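Local atomic coordinates of hydroxyethylphosphonate dioxygenase (Streptomyces albus, PDB entry 6B9R), a protein that catalyses the iron-dependent, oxygen-driven cleavage of the carbon-carbon bond of 2-hydroxyethylphosphonate, giving hydroxymethylphosphonate and formate. Residues Ala15-Leu20 with Leu75-Asn80; Glu93-Ser98 with Glu110-Ala115; Pro124-Met129 with Tyr202-Thr207. All coordinates share one frame; numbering follows the deposited sequence.

Contact 1 (Ala15-Leu20 with Leu75-Asn80); sequences ARAAAL and LLPIHN
The guanidinium of Arg16 meets Ile78 at its edge: the carbonyl carbon and oxygen of Ile78 lie close to the guanidinium plane, as does water 2, while Pro77 CB, the carbonyl carbon of His79 and Asn80 N stand oblique to it. Arg16 NH2 gives a nearly straight hydrogen bond to Ile78 O (2.8 Å, 171° at the hydrogen), received in the carbonyl plane. A bend at chi3 (-71°) sets the guanidinium off the line of the aliphatic stem, where Arg16 CB rests 3.7 Å from Pro77 CB. Arginine suits this place because its stem packs on proline while its several N-H groups serve a backbone that runs irregularly. Water 2 carries a further link from Arg16 NH2 to Asn80 N, and water 1 joins Ile78 N to Arg16 NE, the latter bond weak.

Next along the helix, Ala17 is small enough for its CB to come within 3.6 Å of Pro77 CD. The proline, itself without an amide hydrogen, fits a spot where its N is met by carbon, Leu20 CD1, at 3.5 Å. Leu20 CD1 also touches Leu76 C, and in return Leu75 CD2 reaches Leu20 O at 3.8 Å. Water 3 donates to both Ala17 O and Leu75 O, bridging helix and loop.

The second subunit meets the same loop: Leu76 O accepts from its Arg218, and His79 NE2 bonds its Glu72. Here the loop following helix 58-67 packs back on helix 10-27, the first of the helices that precede strand 86-89 (10-27, 32-39, 46-51 and 58-67), and so closes the N-terminal helical region at the subunit interface.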
loop_
_atom_site.group_PDB
_atom_site.type_symbol
_atom_site.label_atom_id
_atom_site.label_comp_id
_atom_site.label_asym_id
_atom_site.label_seq_id
_atom_site.Cartn_x
_atom_site.Cartn_y
_atom_site.Cartn_z
ATOM N N ALA A 15 -6.684 -23.033 -1.412
ATOM C CA ALA A 15 -7.932 -22.364 -1.762
ATOM C C ALA A 15 -7.705 -20.887 -2.069
ATOM O O ALA A 15 -8.289 -20.343 -3.013
ATOM C CB ALA A 15 -8.946 -22.521 -0.631
ATOM N N ARG A 16 -6.866 -20.216 -1.275
ATOM C CA ARG A 16 -6.544 -18.824 -1.559
ATOM C C ARG A 16 -5.881 -18.684 -2.919
ATOM O O ARG A 16 -6.194 -17.756 -3.672
ATOM C CB ARG A 16 -5.640 -18.250 -0.459
ATOM C CG ARG A 16 -6.313 -18.199 0.902
ATOM C CD ARG A 16 -5.672 -17.177 1.848
ATOM N NE ARG A 16 -4.347 -17.572 2.319
ATOM C CZ ARG A 16 -4.117 -18.483 3.265
ATOM N NH1 ARG A 16 -5.125 -19.124 3.849
ATOM N NH2 ARG A 16 -2.869 -18.764 3.620
ATOM N N ALA A 17 -4.970 -19.605 -3.254
ATOM C CA ALA A 17 -4.288 -19.545 -4.541
ATOM C C ALA A 17 -5.260 -19.793 -5.689
ATOM O O ALA A 17 -5.186 -19.128 -6.726
ATOM C CB ALA A 17 -3.142 -20.560 -4.582
ATOM N N ALA A 18 -6.185 -20.741 -5.517
ATOM C CA ALA A 18 -7.181 -20.983 -6.557
ATOM C C ALA A 18 -8.054 -19.753 -6.765
ATOM O O ALA A 18 -8.364 -19.385 -7.905
ATOM C CB ALA A 18 -8.033 -22.195 -6.195
ATOM N N ALA A 19 -8.448 -19.094 -5.674
ATOM C CA ALA A 19 -9.257 -17.887 -5.805
ATOM C C ALA A 19 -8.492 -16.778 -6.519
ATOM O O ALA A 19 -9.090 -16.005 -7.274
ATOM C CB ALA A 19 -9.744 -17.407 -4.441
ATOM N N LEU A 20 -7.172 -16.680 -6.296
ATOM C CA LEU A 20 -6.376 -15.682 -7.013
ATOM C C LEU A 20 -6.326 -15.968 -8.501
ATOM O O LEU A 20 -6.241 -15.035 -9.313
ATOM C CB LEU A 20 -4.948 -15.635 -6.485
ATOM C CG LEU A 20 -4.835 -15.052 -5.084
ATOM C CD1 LEU A 20 -3.404 -15.154 -4.627
ATOM C CD2 LEU A 20 -5.336 -13.596 -5.039
ATOM N N LEU A 75 -0.265 -14.293 -8.363
ATOM C CA LEU A 75 -1.025 -15.526 -8.238
ATOM C C LEU A 75 -0.693 -16.286 -6.967
ATOM O O LEU A 75 -1.243 -17.375 -6.746
ATOM C CB LEU A 75 -0.789 -16.432 -9.457
ATOM C CG LEU A 75 -1.328 -15.925 -10.806
ATOM C CD1 LEU A 75 -0.883 -16.852 -11.931
ATOM C CD2 LEU A 75 -2.850 -15.797 -10.805
ATOM N N LEU A 76 0.200 -15.743 -6.130
ATOM C CA LEU A 76 0.612 -16.405 -4.906
ATOM C C LEU A 76 -0.067 -15.776 -3.702
ATOM O O LEU A 76 -0.022 -14.546 -3.535
ATOM C CB LEU A 76 2.122 -16.326 -4.736
ATOM C CG LEU A 76 2.928 -17.190 -5.708
ATOM C CD1 LEU A 76 4.379 -16.863 -5.546
ATOM C CD2 LEU A 76 2.690 -18.658 -5.431
ATOM N N PRO A 77 -0.703 -16.577 -2.862
ATOM C CA PRO A 77 -1.165 -16.081 -1.565
ATOM C C PRO A 77 0.018 -15.979 -0.613
ATOM O O PRO A 77 1.137 -16.383 -0.926
ATOM C CB PRO A 77 -2.152 -17.166 -1.119
ATOM C CG PRO A 77 -1.575 -18.424 -1.723
ATOM C CD PRO A 77 -1.042 -17.998 -3.070
ATOM N N ILE A 78 -0.241 -15.446 0.574
ATOM C CA ILE A 78 0.724 -15.528 1.647
ATOM C C ILE A 78 0.281 -16.625 2.606
ATOM O O ILE A 78 -0.812 -17.178 2.493
ATOM C CB ILE A 78 0.932 -14.172 2.364
ATOM C CG1 ILE A 78 -0.319 -13.726 3.121
ATOM C CG2 ILE A 78 1.402 -13.107 1.388
ATOM C CD1 ILE A 78 0.005 -12.674 4.208
ATOM N N HIS A 79 1.151 -16.975 3.540
ATOM C CA HIS A 79 0.848 -18.019 4.500
ATOM C C HIS A 79 0.120 -17.434 5.701
ATOM O O HIS A 79 0.309 -16.272 6.062
ATOM C CB HIS A 79 2.125 -18.710 4.976
ATOM C CG HIS A 79 2.897 -19.376 3.881
ATOM N ND1 HIS A 79 3.158 -20.729 3.877
ATOM C CD2 HIS A 79 3.479 -18.877 2.765
ATOM C CE1 HIS A 79 3.858 -21.036 2.800
ATOM N NE2 HIS A 79 4.065 -19.932 2.108
ATOM N N ASN A 80 -0.727 -18.251 6.306
ATOM C CA ASN A 80 -1.311 -17.960 7.607
ATOM C C ASN A 80 -0.589 -18.863 8.596
ATOM O O ASN A 80 -0.759 -20.088 8.557
ATOM C CB ASN A 80 -2.819 -18.212 7.617
ATOM C CG ASN A 80 -3.461 -17.833 8.961
ATOM O OD1 ASN A 80 -2.853 -17.979 10.017
ATOM N ND2 ASN A 80 -4.684 -17.329 8.913
HETATM O O HOH W 1 -3.180 -14.740 1.118
HETATM O O HOH W 2 -1.218 -20.943 4.998
HETATM O O HOH W 3 -2.812 -19.122 -8.284
#

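Contact 2 (Glu93-Ser98 with Glu110-Ala115); sequences ESEASS and EYRDTA. With 2HE ((2-hydroxyethyl)phosphonic acid), chain F.
Ser94 in the last turn of helix 91-96 and Ser97 just beyond it fasten the helix end to Asp113 on strand 106-113 of a cupin-like antiparallel sheet, the strand that also brings Tyr111 to the substrate. Ser94 OG donates to Asp113 O (2.7 Å), lying in the carbonyl plane. Ser97 OG sits between its own backbone N and carbonyl carbon (chi1 75°), from where it donates to Ser94 O three residues back and accepts from Asp113 N at 2.8 Å. Serine suits both positions: a short hydroxyl that can give and take at once, close to the backbone.

Beyond the helix, Ser98 OG donates to Glu110 OE2 (2.6 Å) on its anti side. Glu110 and Arg112 project from the same side of the strand, and Arg112 grips Glu110 OE2 side-on with NE (3.1 Å) and NH2, so that one oxygen takes three donors. Glu95 lies alongside Arg112, pointing the same way, its CG 3.7 Å above one guanidinium face; its carboxylate is near enough only for charge attraction. Arg112 also makes a cation-pi contact with Trp126.

Tyr111 turns from this polar cluster to the ligand, its OH giving a very short bond of 2.5 Å to phosphonate O2 in the plane of the ring. Arg103 and, from the second subunit, Lys29 and Trp449 also bind the ligand. Thus three serine hydroxyls tie the helix end and following turn to the strand, the Arg112-Glu110 salt bridge within the strand holds the carboxylate that receives Ser98 OG, and Tyr111 joins a donor-rich site suited to an anionic phosphonate.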
loop_
_atom_site.group_PDB
_atom_site.type_symbol
_atom_site.label_atom_id
_atom_site.label_comp_id
_atom_site.label_asym_id
_atom_site.label_seq_id
_atom_site.Cartn_x
_atom_site.Cartn_y
_atom_site.Cartn_z
ATOM N N GLU A 93 12.520 -21.229 22.588
ATOM C CA GLU A 93 12.633 -21.089 21.140
ATOM C C GLU A 93 13.523 -19.910 20.778
ATOM O O GLU A 93 14.327 -19.992 19.842
ATOM C CB GLU A 93 11.252 -20.926 20.512
ATOM C CG GLU A 93 10.244 -21.995 20.907
ATOM C CD GLU A 93 8.880 -21.708 20.317
ATOM O OE1 GLU A 93 8.645 -22.104 19.152
ATOM O OE2 GLU A 93 8.059 -21.051 20.992
ATOM N N SER A 94 13.390 -18.798 21.505
ATOM C CA SER A 94 14.249 -17.655 21.232
ATOM C C SER A 94 15.715 -18.013 21.440
ATOM O O SER A 94 16.574 -17.664 20.620
ATOM C CB SER A 94 13.839 -16.476 22.116
ATOM O OG SER A 94 12.564 -15.988 21.718
ATOM N N GLU A 95 16.018 -18.728 22.522
ATOM C CA GLU A 95 17.402 -19.122 22.775
ATOM C C GLU A 95 17.918 -20.088 21.718
ATOM O O GLU A 95 19.098 -20.030 21.359
ATOM C CB GLU A 95 17.520 -19.741 24.168
ATOM C CG GLU A 95 17.339 -18.731 25.293
ATOM C CD GLU A 95 17.221 -19.391 26.642
ATOM O OE1 GLU A 95 17.178 -20.639 26.677
ATOM O OE2 GLU A 95 17.162 -18.665 27.665
ATOM N N ALA A 96 17.057 -20.971 21.207
ATOM C CA ALA A 96 17.489 -21.909 20.178
ATOM C C ALA A 96 17.858 -21.194 18.886
ATOM O O ALA A 96 18.650 -21.716 18.098
ATOM C CB ALA A 96 16.393 -22.945 19.910
ATOM N N SER A 97 17.280 -20.018 18.641
ATOM C CA SER A 97 17.580 -19.208 17.465
ATOM C C SER A 97 18.860 -18.384 17.610
ATOM O O SER A 97 19.143 -17.559 16.735
ATOM C CB SER A 97 16.409 -18.260 17.183
ATOM O OG SER A 97 16.426 -17.196 18.123
ATOM N N SER A 98 19.618 -18.580 18.686
ATOM C CA SER A 98 20.737 -17.698 19.006
ATOM C C SER A 98 21.782 -17.667 17.896
ATOM O O SER A 98 22.161 -18.703 17.343
ATOM C CB SER A 98 21.401 -18.150 20.306
ATOM O OG SER A 98 22.621 -17.466 20.512
ATOM N N GLU A 110 24.908 -10.905 20.473
ATOM C CA GLU A 110 24.144 -12.144 20.372
ATOM C C GLU A 110 22.714 -11.797 20.001
ATOM O O GLU A 110 22.070 -11.004 20.701
ATOM C CB GLU A 110 24.138 -12.953 21.676
ATOM C CG GLU A 110 23.323 -14.254 21.516
ATOM C CD GLU A 110 23.107 -15.034 22.808
ATOM O OE1 GLU A 110 23.498 -14.545 23.881
ATOM O OE2 GLU A 110 22.532 -16.145 22.734
ATOM N N TYR A 111 22.230 -12.390 18.907
ATOM C CA TYR A 111 20.876 -12.190 18.405
ATOM C C TYR A 111 19.985 -13.368 18.778
ATOM O O TYR A 111 20.417 -14.524 18.734
ATOM C CB TYR A 111 20.845 -12.063 16.881
ATOM C CG TYR A 111 21.634 -10.947 16.247
ATOM C CD1 TYR A 111 22.979 -11.114 15.938
ATOM C CD2 TYR A 111 21.022 -9.749 15.897
ATOM C CE1 TYR A 111 23.701 -10.110 15.323
ATOM C CE2 TYR A 111 21.739 -8.731 15.282
ATOM C CZ TYR A 111 23.079 -8.922 14.999
ATOM O OH TYR A 111 23.796 -7.927 14.379
ATOM N N ARG A 112 18.727 -13.072 19.101
ATOM C CA ARG A 112 17.709 -14.096 19.317
ATOM C C ARG A 112 16.411 -13.635 18.668
ATOM O O ARG A 112 15.985 -12.495 18.885
ATOM C CB ARG A 112 17.490 -14.360 20.821
ATOM C CG ARG A 112 18.684 -15.004 21.510
ATOM C CD ARG A 112 18.404 -15.303 22.974
ATOM N NE ARG A 112 19.629 -15.639 23.690
ATOM C CZ ARG A 112 19.745 -15.617 25.015
ATOM N NH1 ARG A 112 18.709 -15.275 25.774
ATOM N NH2 ARG A 112 20.903 -15.933 25.580
ATOM N N ASP A 113 15.785 -14.508 17.874
ATOM C CA ASP A 113 14.462 -14.192 17.353
ATOM C C ASP A 113 13.445 -14.116 18.475
ATOM O O ASP A 113 13.515 -14.862 19.458
ATOM C CB ASP A 113 13.967 -15.257 16.373
ATOM C CG ASP A 113 14.841 -15.396 15.155
ATOM O OD1 ASP A 113 15.579 -14.455 14.821
ATOM O OD2 ASP A 113 14.780 -16.469 14.539
ATOM N N THR A 114 12.461 -13.235 18.296
ATOM C CA THR A 114 11.224 -13.254 19.064
ATOM C C THR A 114 10.048 -13.366 18.084
ATOM O O THR A 114 10.241 -13.596 16.884
ATOM C CB THR A 114 11.138 -12.036 19.993
ATOM O OG1 THR A 114 11.179 -10.828 19.235
ATOM C CG2 THR A 114 12.307 -12.037 20.965
ATOM N N ALA A 115 8.827 -13.222 18.599
ATOM C CA ALA A 115 7.641 -13.637 17.848
ATOM C C ALA A 115 7.529 -12.902 16.516
ATOM O O ALA A 115 7.570 -11.672 16.467
ATOM C CB ALA A 115 6.378 -13.408 18.681
HETATM O O3 2HE F . 21.304 -3.749 13.110
HETATM P P 2HE F . 22.437 -4.408 13.814
HETATM O O1 2HE F . 23.840 -3.828 13.278
HETATM O O2 2HE F . 22.402 -6.012 13.617
HETATM C CA 2HE F . 22.225 -3.992 15.560
HETATM C CB 2HE F . 20.729 -4.048 15.858
HETATM O O4 2HE F . 20.050 -2.879 15.374
#

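Contact 3 (Pro124-Met129 with Tyr202-Thr207); sequences PEWISM and YILALT
Trp126 carries CG anti to its backbone N (chi1 175°), and Tyr202 holds CG between its N and carbonyl carbon (chi1 62°); the two side chains then meet across neighbouring strands, crossing at about a right angle. The indole Trp126 NE1 lies over one face of the phenol ring, 3.4 Å from Tyr202 CD2. The ring planes are 33° apart, an oblique meeting. Tyr202 CB approaches Ile127 O at 3.3 Å. The same CB lies over one face of the indole, toward its rim. Broad aromatic rings suit this diagonal because they can reach past the directly paired residues, Trp126 facing Leu204 and Tyr202 facing Ser128.

Strands 123-129 and 202-208 are antiparallel neighbours inside the cupin-like sheet. Glu125 and Ala205 form one hydrogen-bonded pair, with Glu125 N to Ala205 O at 2.9 Å and Ala205 N to Glu125 O at 2.8 Å; Ile127 and Ile203 form another. Pro124, lacking an N-H, fits a non-hydrogen-bonded pair with Leu206, and Pro124 CB touches Leu206 CD2 at 3.5 Å. The face bearing Pro124, Trp126, Leu204 and Leu206 packs on Tyr366 and Tyr368 of strand 364-369, in the other large sheet.

The face bearing Glu125, Ile127, Ile203 and Ala205 looks to the active site. Ile127 touches the bound 2-hydroxyethylphosphonate, and Ile127 CD1 diagonally meets Ala205 CB, the single methyl of Glu125's partner, at 3.8 Å. Glu125 is salt-bridged to Arg99. At one end of the pairing Met129, bent at chi2 and chi3, brings its CE to 3.9 Å from Ile203 CG1. At the other, Thr207, bonded to Arg123 O, packs on His149 and Gln153, two of the iron ligands.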
loop_
_atom_site.group_PDB
_atom_site.type_symbol
_atom_site.label_atom_id
_atom_site.label_comp_id
_atom_site.label_asym_id
_atom_site.label_seq_id
_atom_site.Cartn_x
_atom_site.Cartn_y
_atom_site.Cartn_z
ATOM N N PRO A 124 11.683 -8.715 14.809
ATOM C CA PRO A 124 12.044 -8.263 16.159
ATOM C C PRO A 124 13.085 -9.151 16.809
ATOM O O PRO A 124 12.842 -10.340 17.046
ATOM C CB PRO A 124 10.711 -8.341 16.903
ATOM C CG PRO A 124 10.026 -9.548 16.267
ATOM C CD PRO A 124 10.530 -9.625 14.839
ATOM N N GLU A 125 14.247 -8.587 17.122
ATOM C CA GLU A 125 15.346 -9.360 17.674
ATOM C C GLU A 125 15.669 -8.849 19.070
ATOM O O GLU A 125 15.728 -7.637 19.297
ATOM C CB GLU A 125 16.595 -9.285 16.774
ATOM C CG GLU A 125 16.369 -9.778 15.345
ATOM C CD GLU A 125 16.421 -11.292 15.225
ATOM O OE1 GLU A 125 17.498 -11.870 15.464
ATOM O OE2 GLU A 125 15.378 -11.900 14.892
ATOM N N TRP A 126 15.808 -9.785 20.003
ATOM C CA TRP A 126 16.523 -9.559 21.246
ATOM C C TRP A 126 18.009 -9.565 20.923
ATOM O O TRP A 126 18.482 -10.464 20.220
ATOM C CB TRP A 126 16.158 -10.671 22.231
ATOM C CG TRP A 126 16.869 -10.701 23.557
ATOM C CD1 TRP A 126 16.379 -10.267 24.757
ATOM C CD2 TRP A 126 18.177 -11.237 23.828
ATOM N NE1 TRP A 126 17.307 -10.483 25.752
ATOM C CE2 TRP A 126 18.417 -11.075 25.208
ATOM C CE3 TRP A 126 19.174 -11.819 23.033
ATOM C CZ2 TRP A 126 19.610 -11.480 25.814
ATOM C CZ3 TRP A 126 20.361 -12.229 23.637
ATOM C CH2 TRP A 126 20.564 -12.057 25.013
ATOM N N ILE A 127 18.752 -8.558 21.391
ATOM C CA ILE A 127 20.170 -8.464 21.049
ATOM C C ILE A 127 20.945 -7.995 22.272
ATOM O O ILE A 127 20.705 -6.896 22.781
ATOM C CB ILE A 127 20.440 -7.521 19.861
ATOM C CG1 ILE A 127 19.539 -7.869 18.662
ATOM C CG2 ILE A 127 21.919 -7.600 19.480
ATOM C CD1 ILE A 127 19.642 -6.900 17.510
ATOM N N SER A 128 21.880 -8.817 22.743
ATOM C CA SER A 128 22.713 -8.422 23.869
ATOM C C SER A 128 23.975 -7.744 23.362
ATOM O O SER A 128 24.590 -8.188 22.391
ATOM C CB SER A 128 23.083 -9.620 24.742
ATOM O OG SER A 128 23.961 -10.480 24.058
ATOM N N MET A 129 24.363 -6.663 24.032
ATOM C CA MET A 129 25.606 -5.983 23.706
ATOM C C MET A 129 26.765 -6.750 24.324
ATOM O O MET A 129 26.844 -6.878 25.551
ATOM C CB MET A 129 25.571 -4.545 24.213
ATOM C CG MET A 129 24.799 -3.583 23.323
ATOM S SD MET A 129 23.014 -3.870 23.319
ATOM C CE MET A 129 22.786 -4.678 21.730
ATOM N N TYR A 202 21.148 -5.048 27.013
ATOM C CA TYR A 202 20.597 -5.596 25.782
ATOM C C TYR A 202 19.474 -4.695 25.289
ATOM O O TYR A 202 19.077 -3.737 25.956
ATOM C CB TYR A 202 20.123 -7.037 25.980
ATOM C CG TYR A 202 19.011 -7.248 26.993
ATOM C CD1 TYR A 202 19.299 -7.472 28.334
ATOM C CD2 TYR A 202 17.680 -7.263 26.599
ATOM C CE1 TYR A 202 18.291 -7.682 29.258
ATOM C CE2 TYR A 202 16.665 -7.470 27.520
ATOM C CZ TYR A 202 16.976 -7.678 28.847
ATOM O OH TYR A 202 15.970 -7.894 29.769
ATOM N N ILE A 203 18.988 -4.993 24.080
ATOM C CA ILE A 203 17.907 -4.235 23.471
ATOM C C ILE A 203 16.871 -5.200 22.913
ATOM O O ILE A 203 17.158 -6.355 22.601
ATOM C CB ILE A 203 18.394 -3.289 22.352
ATOM C CG1 ILE A 203 18.960 -4.087 21.162
ATOM C CG2 ILE A 203 19.401 -2.262 22.894
ATOM C CD1 ILE A 203 19.535 -3.204 20.068
ATOM N N LEU A 204 15.654 -4.702 22.802
ATOM C CA LEU A 204 14.644 -5.296 21.934
ATOM C C LEU A 204 14.634 -4.412 20.698
ATOM O O LEU A 204 14.098 -3.301 20.725
ATOM C CB LEU A 204 13.279 -5.373 22.612
ATOM C CG LEU A 204 13.030 -6.560 23.563
ATOM C CD1 LEU A 204 13.018 -7.889 22.809
ATOM C CD2 LEU A 204 14.047 -6.617 24.697
ATOM N N ALA A 205 15.287 -4.895 19.639
ATOM C CA ALA A 205 15.399 -4.203 18.351
ATOM C C ALA A 205 14.241 -4.668 17.478
ATOM O O ALA A 205 14.324 -5.710 16.821
ATOM C CB ALA A 205 16.746 -4.498 17.692
ATOM N N LEU A 206 13.146 -3.909 17.496
ATOM C CA LEU A 206 11.921 -4.293 16.814
ATOM C C LEU A 206 11.881 -3.578 15.464
ATOM O O LEU A 206 11.285 -2.508 15.305
ATOM C CB LEU A 206 10.701 -3.956 17.688
ATOM C CG LEU A 206 10.773 -4.369 19.173
ATOM C CD1 LEU A 206 9.441 -4.120 19.894
ATOM C CD2 LEU A 206 11.209 -5.823 19.337
ATOM N N THR A 207 12.542 -4.178 14.477
ATOM C CA THR A 207 12.500 -3.601 13.142
ATOM C C THR A 207 11.228 -4.034 12.414
ATOM O O THR A 207 10.633 -5.074 12.712
ATOM C CB THR A 207 13.738 -3.984 12.315
ATOM O OG1 THR A 207 13.706 -5.381 12.005
ATOM C CG2 THR A 207 15.032 -3.670 13.071
#

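Overall arrangement
From the N terminus, contact 1 closes first: its segments enclose 54 residues, largely helical, and it joins helix 10-27 to the loop that leads on to strand 86-89. Contact 2 follows, closing a short loop of 11 residues made mostly of strands 99-103 and 106-113. Contact 3 spans 72 residues, including strand 152-158, and pairs two sheet strands. All three stand in series, none nested or crossed. Contacts 2 and 3 adjoin, their centres 10 Å apart, through neighbouring strands 106-113 and 123-129; Thr114 OG1 probably bonds Pro124 O. Contact 1 lies about 30 Å from contact 2 between centres, and both touch the second subunit.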